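Side-chain contacts in angiopoietin-related protein 4 (Homo sapiens, PDB 6U1U), which inactivates lipoprotein lipase and so regulates triglyceride clearance from the blood, seen here as its fibrinogen-like C-terminal domain with bound palmitic acid: residues Asp3-Glu6 / Leu7-Val10; Ile20-Gln23 / Gly24-Pro27; Phe71-Gly74 / Leu75-His79; Lys155-Ala158 / Lys159-Gly163. All blocks are in the same frame, centred on the assembly; numbering follows the deposited sequence.

Contact 1 (Asp3-Glu6 / Leu7-Val10)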
ATOM      1  N   ASP A   3     -17.151   2.590   6.635  1.00 26.92           N
ATOM      2  CA  ASP A   3     -15.948   1.812   6.392  1.00 28.80           C
ATOM      3  C   ASP A   3     -16.144   0.448   7.052  1.00 22.45           C
ATOM      4  O   ASP A   3     -17.182   0.179   7.666  1.00 25.01           O
ATOM      5  CB  ASP A   3     -14.712   2.529   6.927  1.00 27.24           C
ATOM      6  CG  ASP A   3     -14.838   2.879   8.404  1.00 34.52           C
ATOM      7  OD1 ASP A   3     -15.270   2.017   9.192  1.00 29.92           O
ATOM      8  OD2 ASP A   3     -14.507   4.031   8.785  1.00 40.71           O
ATOM      9  N   CYS A   4     -15.140  -0.415   6.903  1.00 23.74           N
ATOM     10  CA  CYS A   4     -15.268  -1.784   7.397  1.00 23.43           C
ATOM     11  C   CYS A   4     -15.377  -1.839   8.924  1.00 25.31           C
ATOM     12  O   CYS A   4     -16.011  -2.755   9.457  1.00 23.53           O
ATOM     13  CB  CYS A   4     -14.079  -2.628   6.914  1.00 23.11           C
ATOM     14  SG  CYS A   4     -14.082  -2.838   5.090  1.00 27.04           S
ATOM     15  N   GLN A   5     -14.761  -0.896   9.643  1.00 27.21           N
ATOM     16  CA  GLN A   5     -14.888  -0.924  11.105  1.00 28.12           C
ATOM     17  C   GLN A   5     -16.314  -0.580  11.524  1.00 27.75           C
ATOM     18  O   GLN A   5     -16.854  -1.175  12.470  1.00 28.52           O
ATOM     19  CB  GLN A   5     -13.850   0.020  11.748  1.00 29.11           C
ATOM     20  CG  GLN A   5     -14.051   0.285  13.261  1.00 33.92           C
ATOM     21  CD  GLN A   5     -13.981  -0.979  14.094  1.00 34.41           C
ATOM     22  OE1 GLN A   5     -13.438  -1.983  13.653  1.00 29.29           O
ATOM     23  NE2 GLN A   5     -14.510  -0.925  15.332  1.00 39.67           N
ATOM     24  N   GLU A   6     -16.966   0.340  10.811  1.00 28.57           N
ATOM     25  CA  GLU A   6     -18.377   0.581  11.087  1.00 30.29           C
ATOM     26  C   GLU A   6     -19.200  -0.672  10.837  1.00 28.42           C
ATOM     27  O   GLU A   6     -20.132  -0.976  11.591  1.00 31.07           O
ATOM     28  CB  GLU A   6     -18.904   1.726  10.234  1.00 32.27           C
ATOM     29  CG  GLU A   6     -20.150   2.389  10.765  1.00 40.93           C
ATOM     30  CD  GLU A   6     -20.261   3.838  10.281  1.00 42.43           C
ATOM     31  OE1 GLU A   6     -19.261   4.584  10.376  1.00 45.16           O
ATOM     32  OE2 GLU A   6     -21.339   4.224   9.804  1.00 44.17           O
ATOM     33  N   LEU A   7     -18.900  -1.388   9.747  1.00 24.29           N
ATOM     34  CA  LEU A   7     -19.629  -2.630   9.472  1.00 24.82           C
ATOM     35  C   LEU A   7     -19.411  -3.637  10.596  1.00 25.03           C
ATOM     36  O   LEU A   7     -20.346  -4.333  11.009  1.00 28.10           O
ATOM     37  CB  LEU A   7     -19.164  -3.227   8.157  1.00 25.17           C
ATOM     38  CG  LEU A   7     -19.867  -2.653   6.941  1.00 31.19           C
ATOM     39  CD1 LEU A   7     -19.115  -3.069   5.654  1.00 27.86           C
ATOM     40  CD2 LEU A   7     -21.297  -3.178   6.927  1.00 33.81           C
ATOM     41  N   PHE A   8     -18.182  -3.730  11.079  1.00 24.93           N
ATOM     42  CA  PHE A   8     -17.879  -4.583  12.229  1.00 26.14           C
ATOM     43  C   PHE A   8     -18.701  -4.155  13.439  1.00 32.31           C
ATOM     44  O   PHE A   8     -19.294  -4.992  14.133  1.00 32.69           O
ATOM     45  CB  PHE A   8     -16.371  -4.495  12.518  1.00 28.10           C
ATOM     46  CG  PHE A   8     -15.933  -5.185  13.792  1.00 28.96           C
ATOM     47  CD1 PHE A   8     -15.642  -6.534  13.796  1.00 30.75           C
ATOM     48  CD2 PHE A   8     -15.764  -4.463  14.949  1.00 32.19           C
ATOM     49  CE1 PHE A   8     -15.232  -7.167  14.985  1.00 33.76           C
ATOM     50  CE2 PHE A   8     -15.352  -5.092  16.128  1.00 34.77           C
ATOM     51  CZ  PHE A   8     -15.078  -6.430  16.129  1.00 31.28           C
ATOM     52  N   GLN A   9     -18.779  -2.849  13.690  1.00 31.71           N
ATOM     53  CA  GLN A   9     -19.474  -2.358  14.878  1.00 34.09           C
ATOM     54  C   GLN A   9     -20.976  -2.630  14.841  1.00 35.91           C
ATOM     55  O   GLN A   9     -21.597  -2.782  15.901  1.00 39.59           O
ATOM     56  CB  GLN A   9     -19.214  -0.864  15.065  1.00 35.37           C
ATOM     57  CG  GLN A   9     -17.808  -0.516  15.398  1.00 36.61           C
ATOM     58  CD  GLN A   9     -17.584   0.993  15.306  1.00 44.28           C
ATOM     59  OE1 GLN A   9     -16.549   1.510  15.723  1.00 47.96           O
ATOM     60  NE2 GLN A   9     -18.568   1.705  14.748  1.00 44.38           N
ATOM     61  N   VAL A  10     -21.587  -2.698  13.654  1.00 28.68           N
ATOM     62  CA  VAL A  10     -22.989  -3.065  13.568  1.00 32.96           C
ATOM     63  C   VAL A  10     -23.191  -4.575  13.559  1.00 33.49           C
ATOM     64  O   VAL A  10     -24.339  -5.018  13.526  1.00 33.59           O
ATOM     65  CB  VAL A  10     -23.689  -2.416  12.355  1.00 33.70           C
ATOM     66  CG1 VAL A  10     -23.649  -0.876  12.486  1.00 41.53           C
ATOM     67  CG2 VAL A  10     -23.061  -2.838  11.039  1.00 34.37           C
TER

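Contact 2 (Ile20-Gln23 / Gly24-Pro27)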
ATOM      1  N   ILE A  20     -19.799   0.403   1.239  1.00 19.65           N
ATOM      2  CA  ILE A  20     -19.589   1.431   2.252  1.00 19.64           C
ATOM      3  C   ILE A  20     -19.800   2.773   1.577  1.00 22.18           C
ATOM      4  O   ILE A  20     -19.900   2.873   0.346  1.00 21.77           O
ATOM      5  CB  ILE A  20     -18.184   1.397   2.909  1.00 22.54           C
ATOM      6  CG1 ILE A  20     -17.096   1.583   1.833  1.00 20.56           C
ATOM      7  CG2 ILE A  20     -17.973   0.088   3.695  1.00 22.03           C
ATOM      8  CD1 ILE A  20     -15.726   1.980   2.392  1.00 20.63           C
ATOM      9  N   GLN A  21     -19.927   3.809   2.401  1.00 22.16           N
ATOM     10  CA  GLN A  21     -20.071   5.163   1.877  1.00 22.10           C
ATOM     11  C   GLN A  21     -19.452   6.137   2.840  1.00 21.55           C
ATOM     12  O   GLN A  21     -20.117   6.653   3.747  1.00 24.95           O
ATOM     13  CB  GLN A  21     -21.527   5.539   1.613  1.00 24.23           C
ATOM     14  CG  GLN A  21     -21.605   6.902   0.920  1.00 23.73           C
ATOM     15  CD  GLN A  21     -22.966   7.198   0.333  1.00 32.74           C
ATOM     16  OE1 GLN A  21     -23.968   6.616   0.751  1.00 35.28           O
ATOM     17  NE2 GLN A  21     -23.006   8.098  -0.639  1.00 30.06           N
ATOM     18  N   PRO A  22     -18.161   6.419   2.676  1.00 22.71           N
ATOM     19  CA  PRO A  22     -17.513   7.446   3.490  1.00 26.27           C
ATOM     20  C   PRO A  22     -18.166   8.806   3.322  1.00 28.51           C
ATOM     21  O   PRO A  22     -18.783   9.105   2.298  1.00 25.21           O
ATOM     22  CB  PRO A  22     -16.077   7.463   2.952  1.00 21.16           C
ATOM     23  CG  PRO A  22     -15.883   6.120   2.381  1.00 22.33           C
ATOM     24  CD  PRO A  22     -17.219   5.726   1.784  1.00 23.03           C
ATOM     25  N   GLN A  23     -18.012   9.615   4.365  1.00 32.59           N
ATOM     26  CA  GLN A  23     -18.425  11.008   4.348  1.00 34.91           C
ATOM     27  C   GLN A  23     -17.961  11.682   3.069  1.00 29.38           C
ATOM     28  O   GLN A  23     -16.776  11.633   2.730  1.00 31.81           O
ATOM     29  CB  GLN A  23     -17.809  11.713   5.561  1.00 37.28           C
ATOM     30  CG  GLN A  23     -18.210  13.159   5.735  1.00 44.40           C
ATOM     31  CD  GLN A  23     -19.339  13.327   6.741  1.00 54.45           C
ATOM     32  OE1 GLN A  23     -19.096  13.485   7.946  1.00 54.78           O
ATOM     33  NE2 GLN A  23     -20.583  13.298   6.253  1.00 55.35           N
ATOM     34  N   GLY A  24     -18.909  12.268   2.324  1.00 34.23           N
ATOM     35  CA  GLY A  24     -18.539  13.026   1.140  1.00 33.58           C
ATOM     36  C   GLY A  24     -18.282  12.214  -0.108  1.00 39.99           C
ATOM     37  O   GLY A  24     -17.951  12.799  -1.154  1.00 37.33           O
ATOM     38  N   SER A  25     -18.448  10.892  -0.048  1.00 29.10           N
ATOM     39  CA  SER A  25     -18.096  10.002  -1.139  1.00 29.68           C
ATOM     40  C   SER A  25     -19.344   9.341  -1.715  1.00 25.11           C
ATOM     41  O   SER A  25     -20.315   9.116  -0.985  1.00 27.15           O
ATOM     42  CB  SER A  25     -17.139   8.898  -0.643  1.00 26.98           C
ATOM     43  OG  SER A  25     -16.923   7.916  -1.650  1.00 26.35           O
ATOM     44  N   PRO A  26     -19.331   8.961  -2.994  1.00 25.56           N
ATOM     45  CA  PRO A  26     -20.315   8.003  -3.486  1.00 25.77           C
ATOM     46  C   PRO A  26     -20.127   6.657  -2.804  1.00 24.00           C
ATOM     47  O   PRO A  26     -19.048   6.387  -2.245  1.00 23.17           O
ATOM     48  CB  PRO A  26     -19.995   7.914  -4.987  1.00 30.32           C
ATOM     49  CG  PRO A  26     -18.546   8.233  -5.053  1.00 32.40           C
ATOM     50  CD  PRO A  26     -18.338   9.311  -4.025  1.00 30.39           C
ATOM     51  N   PRO A  27     -21.123   5.777  -2.839  1.00 23.95           N
ATOM     52  CA  PRO A  27     -20.926   4.430  -2.267  1.00 19.96           C
ATOM     53  C   PRO A  27     -19.995   3.617  -3.152  1.00 20.10           C
ATOM     54  O   PRO A  27     -19.939   3.818  -4.368  1.00 20.04           O
ATOM     55  CB  PRO A  27     -22.345   3.820  -2.261  1.00 26.93           C
ATOM     56  CG  PRO A  27     -23.291   4.960  -2.718  1.00 25.59           C
ATOM     57  CD  PRO A  27     -22.423   5.890  -3.534  1.00 25.64           C
TER

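Contact 3 (Phe71-Gly74 / Leu75-His79)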
ATOM      1  N   PHE A  71      -5.594  -6.774  -6.507  1.00 19.47           N
ATOM      2  CA  PHE A  71      -6.155  -5.463  -6.801  1.00 17.34           C
ATOM      3  C   PHE A  71      -5.430  -4.380  -6.024  1.00 18.32           C
ATOM      4  O   PHE A  71      -4.714  -4.636  -5.039  1.00 17.32           O
ATOM      5  CB  PHE A  71      -7.664  -5.412  -6.476  1.00 17.57           C
ATOM      6  CG  PHE A  71      -7.978  -5.553  -4.974  1.00 18.28           C
ATOM      7  CD1 PHE A  71      -7.906  -4.456  -4.126  1.00 16.99           C
ATOM      8  CD2 PHE A  71      -8.344  -6.783  -4.449  1.00 20.38           C
ATOM      9  CE1 PHE A  71      -8.167  -4.568  -2.770  1.00 17.71           C
ATOM     10  CE2 PHE A  71      -8.642  -6.917  -3.101  1.00 19.72           C
ATOM     11  CZ  PHE A  71      -8.538  -5.838  -2.255  1.00 19.27           C
ATOM     12  N   TRP A  72      -5.684  -3.148  -6.459  1.00 15.61           N
ATOM     13  CA  TRP A  72      -5.316  -1.923  -5.764  1.00 16.28           C
ATOM     14  C   TRP A  72      -6.614  -1.141  -5.576  1.00 17.70           C
ATOM     15  O   TRP A  72      -7.284  -0.857  -6.569  1.00 17.99           O
ATOM     16  CB  TRP A  72      -4.310  -1.124  -6.620  1.00 16.67           C
ATOM     17  CG  TRP A  72      -3.968   0.224  -6.064  1.00 16.63           C
ATOM     18  CD1 TRP A  72      -4.371   1.446  -6.526  1.00 16.21           C
ATOM     19  CD2 TRP A  72      -3.112   0.474  -4.943  1.00 16.38           C
ATOM     20  NE1 TRP A  72      -3.845   2.449  -5.715  1.00 15.94           N
ATOM     21  CE2 TRP A  72      -3.053   1.869  -4.760  1.00 17.65           C
ATOM     22  CE3 TRP A  72      -2.389  -0.362  -4.062  1.00 16.01           C
ATOM     23  CZ2 TRP A  72      -2.278   2.464  -3.739  1.00 18.23           C
ATOM     24  CZ3 TRP A  72      -1.630   0.208  -3.062  1.00 16.27           C
ATOM     25  CH2 TRP A  72      -1.580   1.618  -2.901  1.00 18.34           C
ATOM     26  N   LEU A  73      -7.003  -0.844  -4.321  1.00 15.67           N
ATOM     27  CA  LEU A  73      -8.329  -0.234  -4.095  1.00 16.20           C
ATOM     28  C   LEU A  73      -8.422   1.151  -4.733  1.00 19.87           C
ATOM     29  O   LEU A  73      -9.450   1.502  -5.342  1.00 17.58           O
ATOM     30  CB  LEU A  73      -8.621  -0.143  -2.600  1.00 16.03           C
ATOM     31  CG  LEU A  73      -9.888   0.611  -2.165  1.00 15.96           C
ATOM     32  CD1 LEU A  73     -11.120  -0.070  -2.829  1.00 16.58           C
ATOM     33  CD2 LEU A  73     -10.035   0.618  -0.660  1.00 18.41           C
ATOM     34  N   GLY A  74      -7.359   1.944  -4.613  1.00 17.32           N
ATOM     35  CA  GLY A  74      -7.381   3.303  -5.226  1.00 16.17           C
ATOM     36  C   GLY A  74      -7.164   4.336  -4.133  1.00 17.34           C
ATOM     37  O   GLY A  74      -7.821   4.346  -3.103  1.00 17.10           O
ATOM     38  N   LEU A  75      -6.213   5.248  -4.382  1.00 15.50           N
ATOM     39  CA  LEU A  75      -5.832   6.204  -3.348  1.00 17.09           C
ATOM     40  C   LEU A  75      -6.984   7.138  -2.973  1.00 17.87           C
ATOM     41  O   LEU A  75      -7.114   7.519  -1.807  1.00 17.86           O
ATOM     42  CB  LEU A  75      -4.621   7.003  -3.830  1.00 17.99           C
ATOM     43  CG  LEU A  75      -3.359   6.115  -3.835  1.00 20.23           C
ATOM     44  CD1 LEU A  75      -2.314   6.782  -4.705  1.00 22.43           C
ATOM     45  CD2 LEU A  75      -2.836   5.897  -2.411  1.00 22.33           C
ATOM     46  N   GLU A  76      -7.799   7.563  -3.947  1.00 17.71           N
ATOM     47  CA  GLU A  76      -8.881   8.472  -3.559  1.00 18.72           C
ATOM     48  C   GLU A  76      -9.872   7.745  -2.658  1.00 19.16           C
ATOM     49  O   GLU A  76     -10.369   8.308  -1.676  1.00 18.37           O
ATOM     50  CB  GLU A  76      -9.560   9.055  -4.800  1.00 21.10           C
ATOM     51  CG  GLU A  76     -10.691  10.057  -4.446  1.00 22.62           C
ATOM     52  CD  GLU A  76     -10.254  11.289  -3.623  1.00 32.01           C
ATOM     53  OE1 GLU A  76     -11.161  11.905  -3.015  1.00 30.99           O
ATOM     54  OE2 GLU A  76      -9.045  11.655  -3.552  1.00 29.64           O
ATOM     55  N   LYS A  77     -10.130   6.472  -2.955  1.00 17.23           N
ATOM     56  CA  LYS A  77     -11.008   5.690  -2.081  1.00 17.41           C
ATOM     57  C   LYS A  77     -10.378   5.493  -0.713  1.00 17.93           C
ATOM     58  O   LYS A  77     -11.057   5.609   0.308  1.00 18.11           O
ATOM     59  CB  LYS A  77     -11.320   4.341  -2.721  1.00 17.35           C
ATOM     60  CG  LYS A  77     -12.395   4.449  -3.828  1.00 18.53           C
ATOM     61  CD  LYS A  77     -12.526   3.089  -4.605  1.00 17.64           C
ATOM     62  CE  LYS A  77     -13.466   3.272  -5.809  1.00 21.44           C
ATOM     63  NZ  LYS A  77     -12.755   3.887  -6.968  1.00 21.87           N
ATOM     64  N   VAL A  78      -9.082   5.192  -0.664  1.00 16.78           N
ATOM     65  CA  VAL A  78      -8.442   5.017   0.641  1.00 16.35           C
ATOM     66  C   VAL A  78      -8.490   6.313   1.451  1.00 17.98           C
ATOM     67  O   VAL A  78      -8.801   6.301   2.641  1.00 17.53           O
ATOM     68  CB  VAL A  78      -6.995   4.524   0.467  1.00 16.13           C
ATOM     69  CG1 VAL A  78      -6.314   4.381   1.854  1.00 19.14           C
ATOM     70  CG2 VAL A  78      -7.040   3.179  -0.208  1.00 16.72           C
ATOM     71  N   HIS A  79      -8.184   7.446   0.821  1.00 17.31           N
ATOM     72  CA  HIS A  79      -8.229   8.690   1.566  1.00 18.06           C
ATOM     73  C   HIS A  79      -9.656   9.050   1.963  1.00 19.55           C
ATOM     74  O   HIS A  79      -9.859   9.686   2.998  1.00 19.28           O
ATOM     75  CB  HIS A  79      -7.593   9.833   0.753  1.00 18.15           C
ATOM     76  CG  HIS A  79      -7.641  11.140   1.479  1.00 22.43           C
ATOM     77  ND1 HIS A  79      -8.597  12.099   1.215  1.00 24.59           N
ATOM     78  CD2 HIS A  79      -6.914  11.600   2.524  1.00 22.12           C
ATOM     79  CE1 HIS A  79      -8.429  13.116   2.048  1.00 27.65           C
ATOM     80  NE2 HIS A  79      -7.417  12.836   2.851  1.00 26.27           N
TER
HETATM   81  O   HOH W   1     -11.467   0.857  -7.199  1.00 22.11           O

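Contact 4 (Lys155-Ala158 / Lys159-Gly163)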
ATOM      1  N   LYS A 155      16.667  11.868 -12.292  1.00 49.15           N
ATOM      2  CA  LYS A 155      16.048  10.564 -11.952  1.00 46.29           C
ATOM      3  C   LYS A 155      14.525  10.488 -11.800  1.00 40.65           C
ATOM      4  O   LYS A 155      13.911  11.460 -11.470  1.00 44.07           O
ATOM      5  CB  LYS A 155      16.626  10.170 -10.596  1.00 49.99           C
ATOM      6  CG  LYS A 155      18.139  10.260 -10.463  1.00 53.22           C
ATOM      7  CD  LYS A 155      18.843   9.071 -11.062  1.00 58.72           C
ATOM      8  CE  LYS A 155      20.308   8.928 -10.683  1.00 63.88           C
ATOM      9  NZ  LYS A 155      20.695   7.502 -10.569  1.00 63.81           N
ATOM     10  N   ASN A 156      13.990   9.285 -11.995  1.00 35.54           N
ATOM     11  CA  ASN A 156      12.556   8.980 -11.876  1.00 34.20           C
ATOM     12  C   ASN A 156      12.467   7.585 -11.270  1.00 32.88           C
ATOM     13  O   ASN A 156      12.710   6.576 -11.945  1.00 30.90           O
ATOM     14  CB  ASN A 156      11.833   9.065 -13.226  1.00 31.31           C
ATOM     15  CG  ASN A 156      10.330   8.778 -13.128  1.00 29.75           C
ATOM     16  OD1 ASN A 156       9.867   7.971 -12.297  1.00 31.09           O
ATOM     17  ND2 ASN A 156       9.562   9.400 -14.025  1.00 29.93           N
ATOM     18  N   CYS A 157      12.112   7.522  -9.990  1.00 31.35           N
ATOM     19  CA  CYS A 157      12.143   6.241  -9.298  1.00 32.47           C
ATOM     20  C   CYS A 157      11.080   5.281  -9.833  1.00 29.51           C
ATOM     21  O   CYS A 157      11.362   4.110 -10.101  1.00 29.62           O
ATOM     22  CB  CYS A 157      11.991   6.481  -7.791  1.00 33.20           C
ATOM     23  SG  CYS A 157      11.933   4.977  -6.841  1.00 37.90           S
ATOM     24  N   ALA A 158       9.847   5.749 -10.003  1.00 27.23           N
ATOM     25  CA  ALA A 158       8.813   4.835 -10.458  1.00 25.92           C
ATOM     26  C   ALA A 158       9.112   4.310 -11.862  1.00 28.73           C
ATOM     27  O   ALA A 158       8.871   3.135 -12.167  1.00 28.94           O
ATOM     28  CB  ALA A 158       7.451   5.533 -10.412  1.00 27.74           C
ATOM     29  N   LYS A 159       9.642   5.160 -12.731  1.00 29.90           N
ATOM     30  CA  LYS A 159       9.950   4.678 -14.076  1.00 29.84           C
ATOM     31  C   LYS A 159      11.082   3.654 -14.056  1.00 30.38           C
ATOM     32  O   LYS A 159      11.070   2.689 -14.828  1.00 31.75           O
ATOM     33  CB  LYS A 159      10.309   5.870 -14.975  1.00 31.64           C
ATOM     34  CG  LYS A 159      10.069   5.613 -16.455  1.00 38.06           C
ATOM     35  CD  LYS A 159       9.553   6.865 -17.168  1.00 39.99           C
ATOM     36  CE  LYS A 159      10.672   7.567 -17.929  1.00 47.86           C
ATOM     37  NZ  LYS A 159      10.177   8.814 -18.613  1.00 51.33           N
ATOM     38  N   SER A 160      12.079   3.849 -13.189  1.00 30.10           N
ATOM     39  CA  SER A 160      13.191   2.914 -13.161  1.00 31.23           C
ATOM     40  C   SER A 160      12.774   1.581 -12.559  1.00 32.07           C
ATOM     41  O   SER A 160      13.334   0.548 -12.910  1.00 32.74           O
ATOM     42  CB  SER A 160      14.383   3.530 -12.413  1.00 34.06           C
ATOM     43  OG  SER A 160      14.333   3.264 -11.031  1.00 37.29           O
ATOM     44  N   LEU A 161      11.774   1.575 -11.686  1.00 27.51           N
ATOM     45  CA  LEU A 161      11.289   0.312 -11.158  1.00 28.68           C
ATOM     46  C   LEU A 161      10.010  -0.084 -11.896  1.00 30.70           C
ATOM     47  O   LEU A 161       9.999  -0.212 -13.129  1.00 31.35           O
ATOM     48  CB  LEU A 161      11.080   0.434  -9.645  1.00 26.69           C
ATOM     49  CG  LEU A 161      12.308   0.897  -8.852  1.00 31.89           C
ATOM     50  CD1 LEU A 161      12.066   0.793  -7.315  1.00 29.13           C
ATOM     51  CD2 LEU A 161      13.553   0.138  -9.256  1.00 30.80           C
ATOM     52  N   SER A 162       8.919  -0.262 -11.165  1.00 26.18           N
ATOM     53  CA  SER A 162       7.656  -0.641 -11.788  1.00 26.98           C
ATOM     54  C   SER A 162       6.549  -0.299 -10.805  1.00 24.61           C
ATOM     55  O   SER A 162       6.753  -0.380  -9.600  1.00 25.67           O
ATOM     56  CB  SER A 162       7.617  -2.131 -12.104  1.00 24.93           C
ATOM     57  OG  SER A 162       6.435  -2.503 -12.799  1.00 27.19           O
ATOM     58  N   GLY A 163       5.394   0.087 -11.311  1.00 23.69           N
ATOM     59  CA  GLY A 163       4.268   0.280 -10.398  1.00 22.25           C
ATOM     60  C   GLY A 163       4.250   1.655  -9.764  1.00 22.62           C
ATOM     61  O   GLY A 163       4.922   2.599 -10.197  1.00 25.55           O
TER

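Contact 1 (Asp3-Glu6 / Leu7-Val10)
Gln5 and Gln9, one turn apart on helix 4-9, meet through their side-chain amides. Gln5 NE2 donates to Gln9 OE1 over 3.2 Å, far off the direction of the acceptor carbonyl (C=O...donor angle 100°), with the two amide planes perpendicular. A bend at chi2 (60°) turns the Gln5 amide toward the next turn of the helix, with OE1 3.6 Å from Phe8 CD2, oblique to that ring. This oxygen also accepts from Gly39 N, so both ends of the amide are held. Glu6 takes part mainly through its backbone: Glu6 O receives Val10 N at 3.1 Å, while Glu6 N is capped by Asp3 OD1 at 2.9 Å, the classic N-cap bond. Its carboxylate forms a salt bridge with Arg2. Leu7 N continues the helical pattern by donating to Asp3 O (3.1 Å), and Leu7 CB rests 3.4 Å from Cys4 O. From here the leucine side chain packs on Phe18 and Ile20 of strand 16-20 and on Cys32 and Met34 of strand 28-35. With the Cys4-Cys32 disulfide at its first turn, the N-terminal helix thus lies bolted against this antiparallel strand pair.

Contact 2 (Ile20-Gln23 / Gly24-Pro27)
Two hydrogen bonds join Gln21 and Pro22 to Ser25 across the loop between strands 16-20 and 28-35. One closes a type II beta turn from Pro22 to Ser25: Ser25 N donates to Pro22 O over 3.0 Å. In the other, with CG trans to the backbone N (chi1 -174°) and the chain extended beyond it, Gln21 reaches across so that NE2 meets Ser25 O at 2.9 Å, the acceptor lying in the amide plane. Ser25 OG, in turn, donates to Pro26 O at 2.7 Å, on a lone pair. A weaker polar contact brings Pro27 CA to 3.2 Å from Ile20 O, a CA-H...O approach. Van der Waals contacts accompany these bonds: Ser25 CB lies 4.0 Å from Pro22 CD, and the Gln21 amide runs alongside the Pro27 ring, NE2 3.7 Å from its CD. Were Ser25 an alanine, CB could still rest on Pro22, but Pro26 O would probably be left without its hydroxyl donor. Gly24 suits the third turn position, with phi 82°; a side chain would collide with Gln23 O. Pro26 and Pro27 have no N-H to offer, consistent with reliance on the Gln21 amide and a CA-H...O contact until Ile20 pairs with Phe28.

Contact 3 (Phe71-Gly74 / Leu75-His79)
A strand-to-helix junction, with Gly74 as N-cap of helix 75-82, brings Trp72 and Leu73 against the first turn of that helix. Gly74 O accepts from Val78 N at 2.9 Å, the first i to i+4 bond of the helix, and Val78 CG2 presses on the same oxygen at 3.2 Å. The glycine is called for by its backbone (phi 121°, psi 130°), at which a side chain would jam against the preceding carbonyl. Trp72 and Leu75 cross obliquely: Leu75 CD2 comes to 3.7 Å from Trp72 CZ2, at the edge of the indole and near its plane. In this fibrinogen-like domain the tryptophan is fixed by NE1 bonding to Tyr60 O and by an edge-to-face stack with the Tyr60 ring; its side chain lies about 9 Å from the bound palmitic acid. Leu73 divides its branches, CD2 touching Val78 CG2 at 4.0 Å and CD1 meeting Lys77 CD at 3.9 Å. Lys77, with CG anti to the carbonyl carbon (chi1 -78°), runs back over the junction to put CD 3.5 Å from Leu73 O. A bend at chi4 directs NZ to its main partner, Ala62 O. One water donates to Leu73 O at 2.8 Å and accepts a weak bond from Lys77 NZ.

Contact 4 (Lys155-Ala158 / Lys159-Gly163)
The short helix 157-160 is held by backbone bonds from Ser160 N to Asn156 O (3.1 Å) and from Leu161 N to Cys157 O (3.0 Å). Leu161 N makes a further weak bond to Ala158 O. At Leu161 the chain leaves helical geometry, its psi swinging to -122°, and runs on irregularly to Gly163, whose backbone angles would jam a side chain against the carbonyl O of Ser162. At the other end Asn156 caps the helix: chi1 of -179° turns its amide toward the first turn, where OD1 takes Lys159 N at 2.9 Å. The N-H points straight at the oxygen, yet it stands well above the carbonyl plane, 55° out of it. Lys159 crosses the amide at about a right angle, its CB 3.4 Å from Asn156 CG, and then bends at chi2 and chi3, with CD still 4.0 Å from Asn156 ND2. The other end of the amide is held too, since Asn156 ND2 donates to Trp145 O. With a leucine in place of Asn156, Lys159 N and Trp145 O would probably both lose their side-chain partner, and the first turn would be less firmly fixed. Asp148 also grips this end, its OD1 accepting from Ala158 N. Further along, Cys157 SG packs against Leu161 CD1 at 4.2 Å. The arrangement is a classic asparagine N-cap on a helix of barely one turn, here anchored in the fibrinogen-like domain by the Cys157-Cys170 disulfide; the Cys157 side chain lies about 10 Å from the bound palmitic acid.

How the contacts relate
The four contacts follow one another along the chain, none nested or crossed. Contact 1 lies within the N-terminal helix, and contact 2 closes the loop between strands 16-20 and 28-35. These two touch through packing of Asp3 and Leu7 on Ile20, so helix and hairpin form one end of the domain. Contact 3 turns strand 71-72 into helix 75-82, on which Ile20 and Pro22 of contact 2 pack through Ser80 and Ile81. This carries the series inward, its centre about 9 Å from that of the chain. Contact 4 folds helix 157-160 far off, its centre about 37 Å from that of contact 1 and on the opposite side of the domain.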